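Local coordinates for protein exoribonuclease II, mitochondrial (Candida glabrata, PDB 6F3H) that probably degrades mitochondrial RNA from its 3' end as the magnesium-binding exoribonuclease of the mtEXO degradosome, working in tight coupling with a helicase partner, at residues 318-321 against 322-326; 259-262 against 263-267; 539-542 against 543-547; 310-313 against 314-318. The protein carries 1 engineered substitution. One frame throughout, in Å; residues are numbered along the deposited sequence.

Contact 1: 318-321 against 322-326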
loop_
_atom_site.group_PDB
_atom_site.type_symbol
_atom_site.label_atom_id
_atom_site.label_comp_id
_atom_site.label_asym_id
_atom_site.label_seq_id
_atom_site.Cartn_x
_atom_site.Cartn_y
_atom_site.Cartn_z
ATOM N N SER A 318 -18.030 -16.766 -19.972
ATOM C CA SER A 318 -17.531 -17.901 -20.746
ATOM C C SER A 318 -18.461 -18.216 -21.907
ATOM O O SER A 318 -18.011 -18.412 -23.043
ATOM C CB SER A 318 -17.394 -19.126 -19.843
ATOM O OG SER A 318 -16.356 -18.953 -18.895
ATOM N N LYS A 319 -19.771 -18.209 -21.644
ATOM C CA LYS A 319 -20.766 -18.494 -22.671
ATOM C C LYS A 319 -20.700 -17.479 -23.796
ATOM O O LYS A 319 -20.798 -17.827 -24.976
ATOM C CB LYS A 319 -22.155 -18.502 -22.036
ATOM C CG LYS A 319 -22.536 -19.819 -21.349
ATOM C CD LYS A 319 -23.689 -19.690 -20.376
ATOM C CE LYS A 319 -24.438 -21.007 -20.253
ATOM N NZ LYS A 319 -23.674 -22.168 -20.789
ATOM N N ILE A 320 -20.526 -16.217 -23.447
ATOM C CA ILE A 320 -20.430 -15.170 -24.452
ATOM C C ILE A 320 -19.203 -15.360 -25.329
ATOM O O ILE A 320 -19.283 -15.295 -26.555
ATOM C CB ILE A 320 -20.390 -13.804 -23.768
ATOM C CG1 ILE A 320 -21.684 -13.572 -23.013
ATOM C CG2 ILE A 320 -20.133 -12.747 -24.795
ATOM C CD1 ILE A 320 -21.768 -12.226 -22.453
ATOM N N PHE A 321 -18.043 -15.568 -24.724
ATOM C CA PHE A 321 -16.868 -15.804 -25.540
ATOM C C PHE A 321 -17.059 -17.037 -26.384
ATOM O O PHE A 321 -16.650 -17.073 -27.544
ATOM C CB PHE A 321 -15.637 -15.978 -24.667
ATOM C CG PHE A 321 -15.126 -14.703 -24.076
ATOM C CD1 PHE A 321 -15.299 -13.512 -24.721
ATOM C CD2 PHE A 321 -14.423 -14.712 -22.896
ATOM C CE1 PHE A 321 -14.816 -12.358 -24.192
ATOM C CE2 PHE A 321 -13.936 -13.549 -22.366
ATOM C CZ PHE A 321 -14.141 -12.375 -23.021
ATOM N N ARG A 322 -17.713 -18.051 -25.824
ATOM C CA ARG A 322 -17.930 -19.280 -26.572
ATOM C C ARG A 322 -18.767 -19.011 -27.807
ATOM O O ARG A 322 -18.636 -19.706 -28.809
ATOM C CB ARG A 322 -18.588 -20.331 -25.667
ATOM C CG ARG A 322 -18.499 -21.729 -26.226
ATOM C CD ARG A 322 -19.291 -22.863 -25.545
ATOM N NE ARG A 322 -20.384 -22.530 -24.637
ATOM C CZ ARG A 322 -21.634 -22.331 -25.031
ATOM N NH1 ARG A 322 -21.921 -22.385 -26.325
ATOM N NH2 ARG A 322 -22.588 -22.072 -24.140
ATOM N N HIS A 323 -19.595 -17.989 -27.776
ATOM C CA HIS A 323 -20.420 -17.662 -28.919
ATOM C C HIS A 323 -19.782 -16.682 -29.885
ATOM O O HIS A 323 -20.466 -16.240 -30.810
ATOM C CB HIS A 323 -21.756 -17.118 -28.456
ATOM C CG HIS A 323 -22.685 -18.174 -27.964
ATOM N ND1 HIS A 323 -22.617 -18.681 -26.687
ATOM C CD2 HIS A 323 -23.664 -18.861 -28.590
ATOM C CE1 HIS A 323 -23.542 -19.608 -26.531
ATOM N NE2 HIS A 323 -24.187 -19.739 -27.674
ATOM N N ILE A 324 -18.538 -16.260 -29.671
ATOM C CA ILE A 324 -17.891 -15.276 -30.537
ATOM C C ILE A 324 -16.691 -15.917 -31.218
ATOM O O ILE A 324 -15.825 -16.480 -30.544
ATOM C CB ILE A 324 -17.471 -14.023 -29.751
ATOM C CG1 ILE A 324 -18.702 -13.263 -29.283
ATOM C CG2 ILE A 324 -16.652 -13.116 -30.626
ATOM C CD1 ILE A 324 -18.458 -12.447 -28.104
ATOM N N ASP A 325 -16.605 -15.773 -32.541
ATOM C CA ASP A 325 -15.667 -16.576 -33.323
ATOM C C ASP A 325 -14.238 -16.387 -32.863
ATOM O O ASP A 325 -13.546 -17.350 -32.519
ATOM C CB ASP A 325 -15.768 -16.216 -34.798
ATOM C CG ASP A 325 -17.126 -16.481 -35.348
ATOM O OD1 ASP A 325 -18.086 -15.880 -34.840
ATOM O OD2 ASP A 325 -17.236 -17.297 -36.283
HETATM N N MSE A 326 -13.768 -15.157 -32.889
HETATM C CA MSE A 326 -12.384 -14.886 -32.589
HETATM C C MSE A 326 -11.995 -15.398 -31.225
HETATM O O MSE A 326 -10.930 -15.971 -31.039
HETATM C CB MSE A 326 -12.151 -13.406 -32.656
HETATM C CG MSE A 326 -12.533 -12.853 -33.981
HETATM SE SE MSE A 326 -12.236 -10.968 -33.862
HETATM C CE MSE A 326 -14.039 -10.444 -33.343
#
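His-323 folds back over the last turn before it and binds the backbone carbonyl of Lys-319 through its ring. Its CB lies 3.6 Å from Ile-320 O. CG sits beside the backbone N and anti to the carbonyl carbon (chi1 -77°), which sends the ring back along the chain. ND1 then donates to Lys-319 O at 2.6 Å in a nearly straight bond (173°). Its ring neighbours CG and CE1 each lie 3.6 Å from Lys-319 O. The acceptor lies in the ring plane, whereas ND1 stands above the plane of the carbonyl. Histidine suits the place because a ring N-H can serve a carbonyl to which His-323 N gives a weak bond.

This is the C-terminal end of helix 311-322, where the backbone passes from four-residue to three-residue (i to i+3) bonds. His-323 N donates to Ile-320 O, and Ile-324 N reaches Phe-321 O at 3.0 Å.

The side chains beneath are apolar. Ile-320 and Ile-324 lie alongside each other, with CG2 of Ile-320 3.7 Å from CD1 of Ile-324; the second isoleucine also packs on Ala-277 and Val-280 of helix 251-281. On the outer side, Lys-319 and Arg-322 run the same way, and NZ of Lys-319 comes to the guanidinium edge, 3.5 Å from NH2 of Arg-322. These like charges probably repel, although Lys-319 also makes a cation-pi contact with Tyr-270.

Contact 2: 259-262 against 263-267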
loop_
_atom_site.group_PDB
_atom_site.type_symbol
_atom_site.label_atom_id
_atom_site.label_comp_id
_atom_site.label_asym_id
_atom_site.label_seq_id
_atom_site.Cartn_x
_atom_site.Cartn_y
_atom_site.Cartn_z
ATOM N N GLN A 259 -28.035 -8.968 -10.530
ATOM C CA GLN A 259 -29.097 -9.970 -10.588
ATOM C C GLN A 259 -29.942 -9.796 -11.840
ATOM O O GLN A 259 -30.250 -10.778 -12.525
ATOM C CB GLN A 259 -29.980 -9.913 -9.360
ATOM C CG GLN A 259 -29.555 -10.865 -8.327
ATOM C CD GLN A 259 -30.506 -10.851 -7.168
ATOM O OE1 GLN A 259 -31.362 -9.968 -7.069
ATOM N NE2 GLN A 259 -30.337 -11.795 -6.251
ATOM N N GLU A 260 -30.337 -8.552 -12.152
ATOM C CA GLU A 260 -31.156 -8.315 -13.339
ATOM C C GLU A 260 -30.407 -8.648 -14.614
ATOM O O GLU A 260 -30.993 -9.174 -15.573
ATOM C CB GLU A 260 -31.630 -6.867 -13.374
ATOM C CG GLU A 260 -32.228 -6.404 -12.062
ATOM C CD GLU A 260 -32.726 -4.961 -12.111
ATOM O OE1 GLU A 260 -33.799 -4.668 -11.531
ATOM O OE2 GLU A 260 -32.047 -4.113 -12.729
ATOM N N VAL A 261 -29.106 -8.386 -14.619
ATOM C CA VAL A 261 -28.259 -8.695 -15.761
ATOM C C VAL A 261 -28.279 -10.183 -16.059
ATOM O O VAL A 261 -28.498 -10.607 -17.202
ATOM C CB VAL A 261 -26.835 -8.210 -15.474
ATOM C CG1 VAL A 261 -25.905 -8.716 -16.532
ATOM C CG2 VAL A 261 -26.829 -6.696 -15.362
ATOM N N ILE A 262 -28.038 -10.992 -15.026
ATOM C CA ILE A 262 -28.030 -12.445 -15.174
ATOM C C ILE A 262 -29.365 -12.908 -15.702
ATOM O O ILE A 262 -29.445 -13.727 -16.620
ATOM C CB ILE A 262 -27.698 -13.122 -13.835
ATOM C CG1 ILE A 262 -26.192 -13.052 -13.587
ATOM C CG2 ILE A 262 -28.246 -14.544 -13.800
ATOM C CD1 ILE A 262 -25.811 -13.063 -12.125
ATOM N N THR A 263 -30.432 -12.389 -15.121
ATOM C CA THR A 263 -31.753 -12.790 -15.561
ATOM C C THR A 263 -31.965 -12.465 -17.026
ATOM O O THR A 263 -32.361 -13.330 -17.812
ATOM C CB THR A 263 -32.788 -12.077 -14.721
ATOM O OG1 THR A 263 -32.486 -12.282 -13.336
ATOM C CG2 THR A 263 -34.136 -12.618 -15.033
ATOM N N ARG A 264 -31.632 -11.242 -17.436
ATOM C CA ARG A 264 -31.968 -10.888 -18.801
ATOM C C ARG A 264 -31.127 -11.671 -19.803
ATOM O O ARG A 264 -31.557 -11.886 -20.942
ATOM C CB ARG A 264 -31.869 -9.365 -18.992
ATOM C CG ARG A 264 -32.080 -8.936 -20.424
ATOM C CD ARG A 264 -32.641 -7.536 -20.541
ATOM N NE ARG A 264 -33.410 -7.437 -21.789
ATOM C CZ ARG A 264 -32.872 -7.235 -22.989
ATOM N NH1 ARG A 264 -33.647 -7.172 -24.079
ATOM N NH2 ARG A 264 -31.556 -7.086 -23.108
ATOM N N LEU A 265 -29.975 -12.161 -19.386
ATOM C CA LEU A 265 -29.094 -12.852 -20.305
ATOM C C LEU A 265 -29.361 -14.344 -20.443
ATOM O O LEU A 265 -28.962 -14.927 -21.455
ATOM C CB LEU A 265 -27.662 -12.646 -19.856
ATOM C CG LEU A 265 -27.094 -11.279 -20.176
ATOM C CD1 LEU A 265 -25.642 -11.374 -19.939
ATOM C CD2 LEU A 265 -27.357 -10.888 -21.617
ATOM N N GLU A 266 -30.013 -14.981 -19.465
ATOM C CA GLU A 266 -30.259 -16.422 -19.502
ATOM C C GLU A 266 -31.643 -16.817 -20.021
ATOM O O GLU A 266 -31.852 -17.987 -20.391
ATOM C CB GLU A 266 -30.072 -16.994 -18.103
ATOM C CG GLU A 266 -28.635 -17.234 -17.764
ATOM C CD GLU A 266 -28.454 -17.662 -16.330
ATOM O OE1 GLU A 266 -27.349 -18.147 -16.001
ATOM O OE2 GLU A 266 -29.418 -17.531 -15.538
ATOM N N SER A 267 -32.583 -15.881 -20.034
ATOM C CA SER A 267 -33.940 -16.166 -20.460
ATOM C C SER A 267 -33.959 -16.590 -21.920
ATOM O O SER A 267 -33.096 -16.202 -22.717
ATOM C CB SER A 267 -34.820 -14.945 -20.250
ATOM O OG SER A 267 -34.578 -14.016 -21.278
#
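Between Gln-259 and Glu-266 the backbone is helical, each carbonyl from Gln-259 to Ile-262 accepting from the amide four residues on, beginning with Thr-263 N to Gln-259 O at 3.1 Å.

That first carbonyl has a second donor, since Thr-263 OG1 also gives its proton to Gln-259 O, at 2.8 Å. The first torsion of the threonine (chi1 -52°) swings the hydroxyl back over the preceding turn. The amide and the hydroxyl of Thr-263 approach the oxygen from opposite faces of its plane. Threonine therefore suits this exposed position: its polar branch can be satisfied by its own helix.

The buried face carries branched aliphatics. Leu-265 sets CB and CG each 3.4 Å from Val-261 O, while its CD1 meets CG1 of Val-261 loosely, at 4.3 Å. Beyond the pair, Leu-265 rests on Tyr-294 and Ile-295 of helix 293-303. Ile-262, one residue round, faces helix 311-322, and Glu-266 lies alongside it with OE2 3.6 Å from Ile-262 CG2. Arg-264 extends its chain away and forms a salt bridge with Glu-272.

The chemistry thus differs round the helix: mainly aliphatic groups meet the neighbouring helices, with Glu-266 at their margin, whereas the exposed threonine hydroxyl is bound to a main-chain oxygen of its own helix.

Contact 3: 539-542 against 543-547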
loop_
_atom_site.group_PDB
_atom_site.type_symbol
_atom_site.label_atom_id
_atom_site.label_comp_id
_atom_site.label_asym_id
_atom_site.label_seq_id
_atom_site.Cartn_x
_atom_site.Cartn_y
_atom_site.Cartn_z
ATOM N N ASN A 539 27.210 26.064 -12.707
ATOM C CA ASN A 539 27.684 27.144 -11.849
ATOM C C ASN A 539 26.737 28.339 -11.815
ATOM O O ASN A 539 27.146 29.422 -11.381
ATOM C CB ASN A 539 29.065 27.647 -12.287
ATOM C CG ASN A 539 30.206 26.874 -11.660
ATOM O OD1 ASN A 539 30.485 27.013 -10.460
ATOM N ND2 ASN A 539 30.895 26.074 -12.473
ATOM N N SER A 540 25.484 28.171 -12.233
ATOM C CA SER A 540 24.513 29.264 -12.223
ATOM C C SER A 540 24.185 29.795 -10.828
ATOM O O SER A 540 23.483 30.806 -10.730
ATOM C CB SER A 540 23.218 28.818 -12.899
ATOM O OG SER A 540 22.466 27.981 -12.039
ATOM N N LEU A 541 24.608 29.079 -9.713
ATOM C CA LEU A 541 24.317 29.406 -8.322
ATOM C C LEU A 541 25.421 30.230 -7.672
ATOM O O LEU A 541 26.598 30.107 -8.029
ATOM C CB LEU A 541 24.092 28.140 -7.501
ATOM C CG LEU A 541 22.633 27.953 -7.070
ATOM C CD1 LEU A 541 21.736 27.584 -8.232
ATOM C CD2 LEU A 541 22.533 26.945 -5.955
ATOM N N PRO A 542 25.024 31.059 -6.712
ATOM C CA PRO A 542 25.997 31.758 -5.868
ATOM C C PRO A 542 26.936 30.799 -5.170
ATOM O O PRO A 542 26.535 29.734 -4.697
ATOM C CB PRO A 542 25.117 32.487 -4.854
ATOM C CG PRO A 542 23.841 32.683 -5.562
ATOM C CD PRO A 542 23.645 31.464 -6.403
ATOM N N SER A 543 28.200 31.201 -5.097
ATOM C CA SER A 543 29.189 30.361 -4.448
ATOM C C SER A 543 28.815 30.082 -3.003
ATOM O O SER A 543 29.162 29.022 -2.471
ATOM C CB SER A 543 30.559 31.030 -4.506
ATOM O OG SER A 543 30.804 31.773 -3.314
ATOM N N LYS A 544 28.092 30.998 -2.353
ATOM C CA LYS A 544 27.708 30.739 -0.971
ATOM C C LYS A 544 26.700 29.601 -0.921
ATOM O O LYS A 544 26.818 28.687 -0.093
ATOM C CB LYS A 544 27.175 32.023 -0.314
ATOM C CG LYS A 544 28.309 32.861 0.326
ATOM C CD LYS A 544 27.891 34.136 1.087
ATOM C CE LYS A 544 29.147 34.830 1.668
ATOM N NZ LYS A 544 28.905 35.934 2.653
ATOM N N GLN A 545 25.732 29.621 -1.840
ATOM C CA GLN A 545 24.747 28.557 -1.914
ATOM C C GLN A 545 25.399 27.244 -2.331
ATOM O O GLN A 545 25.261 26.227 -1.642
ATOM C CB GLN A 545 23.615 28.961 -2.869
ATOM C CG GLN A 545 22.620 29.987 -2.244
ATOM C CD GLN A 545 21.578 30.558 -3.228
ATOM O OE1 GLN A 545 21.529 30.172 -4.385
ATOM N NE2 GLN A 545 20.758 31.494 -2.756
ATOM N N LYS A 546 26.163 27.263 -3.426
ATOM C CA LYS A 546 26.845 26.054 -3.875
ATOM C C LYS A 546 27.635 25.400 -2.743
ATOM O O LYS A 546 27.658 24.169 -2.627
ATOM C CB LYS A 546 27.740 26.369 -5.073
ATOM C CG LYS A 546 28.787 25.306 -5.373
ATOM C CD LYS A 546 29.406 25.476 -6.769
ATOM C CE LYS A 546 30.589 24.511 -6.975
ATOM N NZ LYS A 546 31.121 24.448 -8.379
ATOM N N LYS A 547 28.254 26.192 -1.868
ATOM C CA LYS A 547 29.005 25.538 -0.799
ATOM C C LYS A 547 28.091 24.969 0.284
ATOM O O LYS A 547 28.456 23.979 0.919
ATOM C CB LYS A 547 30.080 26.472 -0.222
ATOM C CG LYS A 547 30.742 25.996 1.110
ATOM C CD LYS A 547 31.536 24.659 1.084
ATOM C CE LYS A 547 32.558 24.528 -0.067
ATOM N NZ LYS A 547 33.215 23.170 -0.013
#
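Leu-541 and Pro-542 press against Gln-545 where the chain enters helix 543-567 of the RNB domain, with Pro-542 as the N-cap. The proline ring restricts phi to a value (-56°) compatible with the extended backbone of that position.

Packing is closest around Gln-545, whose extended chain returns alongside the proline ring. OE1 of Gln-545 comes to 3.2 Å from CD of Pro-542, near CG as well. Leu-541 crosses the glutamine at about a right angle, its CD2 3.8 Å from Gln-545 CB. A long glutamine suits the site because its CB meets Leu-541 and its amide lies along Pro-542, while the side chain also touches Pro-396 and Pro-523.

The other side is loose and polar. Lys-546 stretches out fully from the helix toward the exposed Asn-539, but the bond from its NZ to OD1 of Asn-539 is weak, at 3.4 Å.

Firmer is the main-chain bond of the first turn, in which Lys-546 N donates to Pro-542 O at 2.8 Å and 173°, nearly along the C=O axis.

Contact 4: 310-313 against 314-318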
loop_
_atom_site.group_PDB
_atom_site.type_symbol
_atom_site.label_atom_id
_atom_site.label_comp_id
_atom_site.label_asym_id
_atom_site.label_seq_id
_atom_site.Cartn_x
_atom_site.Cartn_y
_atom_site.Cartn_z
ATOM N N ASN A 310 -17.203 -13.319 -8.752
ATOM C CA ASN A 310 -18.565 -13.847 -8.877
ATOM C C ASN A 310 -18.564 -14.891 -9.993
ATOM O O ASN A 310 -18.369 -14.561 -11.169
ATOM C CB ASN A 310 -19.577 -12.738 -9.155
ATOM C CG ASN A 310 -20.990 -13.258 -9.249
ATOM O OD1 ASN A 310 -21.304 -14.090 -10.097
ATOM N ND2 ASN A 310 -21.872 -12.721 -8.423
ATOM N N ALA A 311 -18.804 -16.145 -9.628
ATOM C CA ALA A 311 -18.542 -17.243 -10.544
ATOM C C ALA A 311 -19.654 -17.416 -11.568
ATOM O O ALA A 311 -19.417 -17.930 -12.671
ATOM C CB ALA A 311 -18.339 -18.518 -9.748
ATOM N N VAL A 312 -20.875 -17.055 -11.196
ATOM C CA VAL A 312 -21.949 -16.993 -12.167
ATOM C C VAL A 312 -21.559 -16.088 -13.310
ATOM O O VAL A 312 -21.648 -16.454 -14.488
ATOM C CB VAL A 312 -23.221 -16.474 -11.494
ATOM C CG1 VAL A 312 -24.273 -16.196 -12.525
ATOM C CG2 VAL A 312 -23.683 -17.452 -10.477
ATOM N N LEU A 313 -21.115 -14.887 -12.968
ATOM C CA LEU A 313 -20.762 -13.923 -13.985
ATOM C C LEU A 313 -19.625 -14.428 -14.838
ATOM O O LEU A 313 -19.605 -14.198 -16.049
ATOM C CB LEU A 313 -20.394 -12.602 -13.324
ATOM C CG LEU A 313 -21.540 -12.017 -12.510
ATOM C CD1 LEU A 313 -21.119 -10.808 -11.781
ATOM C CD2 LEU A 313 -22.689 -11.702 -13.377
ATOM N N THR A 314 -18.705 -15.173 -14.246
ATOM C CA THR A 314 -17.644 -15.738 -15.057
ATOM C C THR A 314 -18.208 -16.747 -16.041
ATOM O O THR A 314 -17.790 -16.809 -17.201
ATOM C CB THR A 314 -16.606 -16.398 -14.172
ATOM O OG1 THR A 314 -16.224 -15.484 -13.139
ATOM C CG2 THR A 314 -15.405 -16.732 -15.007
ATOM N N THR A 315 -19.179 -17.540 -15.605
ATOM C CA THR A 315 -19.772 -18.501 -16.521
ATOM C C THR A 315 -20.507 -17.786 -17.635
ATOM O O THR A 315 -20.357 -18.130 -18.808
ATOM C CB THR A 315 -20.710 -19.433 -15.773
ATOM O OG1 THR A 315 -19.940 -20.405 -15.057
ATOM C CG2 THR A 315 -21.584 -20.138 -16.753
ATOM N N ILE A 316 -21.320 -16.798 -17.278
ATOM C CA ILE A 316 -21.966 -15.963 -18.280
ATOM C C ILE A 316 -20.947 -15.512 -19.300
ATOM O O ILE A 316 -21.130 -15.662 -20.508
ATOM C CB ILE A 316 -22.634 -14.755 -17.613
ATOM C CG1 ILE A 316 -23.899 -15.175 -16.870
ATOM C CG2 ILE A 316 -23.010 -13.771 -18.663
ATOM C CD1 ILE A 316 -24.972 -15.628 -17.770
ATOM N N ILE A 317 -19.826 -14.999 -18.821
ATOM C CA ILE A 317 -18.816 -14.467 -19.722
ATOM C C ILE A 317 -18.197 -15.576 -20.554
ATOM O O ILE A 317 -17.879 -15.378 -21.725
ATOM C CB ILE A 317 -17.767 -13.703 -18.903
ATOM C CG1 ILE A 317 -18.348 -12.350 -18.460
ATOM C CG2 ILE A 317 -16.498 -13.596 -19.666
ATOM C CD1 ILE A 317 -17.546 -11.585 -17.461
ATOM N N SER A 318 -18.030 -16.766 -19.972
ATOM C CA SER A 318 -17.531 -17.901 -20.746
ATOM C C SER A 318 -18.461 -18.216 -21.907
ATOM O O SER A 318 -18.011 -18.412 -23.043
ATOM C CB SER A 318 -17.394 -19.126 -19.843
ATOM O OG SER A 318 -16.356 -18.953 -18.895
#
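Asn-310 O is gripped twice by Thr-314, whose backbone N donates to it at 3.2 Å and whose OG1 donates at 3.1 Å. The amide lies in the carbonyl plane and the hydroxyl stands above it. With chi1 at -50°, OG1 turns back toward the start of the helix.

Asn-310 is the N-cap of helix 311-322, and its side chain does the capping. CG is anti to the backbone N (chi1 -178°), and OD1 accepts from Leu-313 N at 3.0 Å in a fairly straight bond (166°). Asparagine suits an N-cap because its short amide can reach amides of the first turn, which have no carbonyl of a preceding turn to bind.

The helical bonds then continue, with Ile-316 N donating to Val-312 O at 2.8 Å. Thr-315 sends its hydroxyl toward Ala-311 O, but at 3.5 Å this bond is weak. One turn later Ser-318 resembles Thr-314: its OG donates to Thr-314 O at 3.1 Å, the same oxygen that its backbone N uses.

Leu-313, Ile-316 and Ile-317 are buried. Val-312, at the margin, meets Ile-316 loosely, CG1 to CG1 at 4.5 Å, and both also touch helix 251-281. Ile-317 lays CG1 3.3 Å from Leu-313 O and packs on Leu-298 and Tyr-302 of helix 293-303.

With its carbonyl and its OD1 both accepting, the buried Asn-310 has both its oxygens bonded within the helix it begins, while small hydroxyl residues put their polar branches onto main-chain oxygens.

How the contacts relate
Contacts 4 and 1 are the beginning and end of helix 311-322: their centres are 12 Å apart and they share Ser-318. Contact 2, on helix 251-281, packs against contact 4, with Ile-262 CD1 3.5 Å from Val-312 CG1 and Leu-265 CD1 3.8 Å from Ile-316 CG2. It does not touch contact 1, whose centre is about 17 Å away. These three form one helical cluster. Contact 3 stands apart in the RNB domain, its centre 65 to 71 Å from the others. None lies at the magnesium site of Asp-401 and Asp-410. Contact 3 has its nearest atom about 17 Å from the bound nucleic acid, against about 24 Å for contact 4.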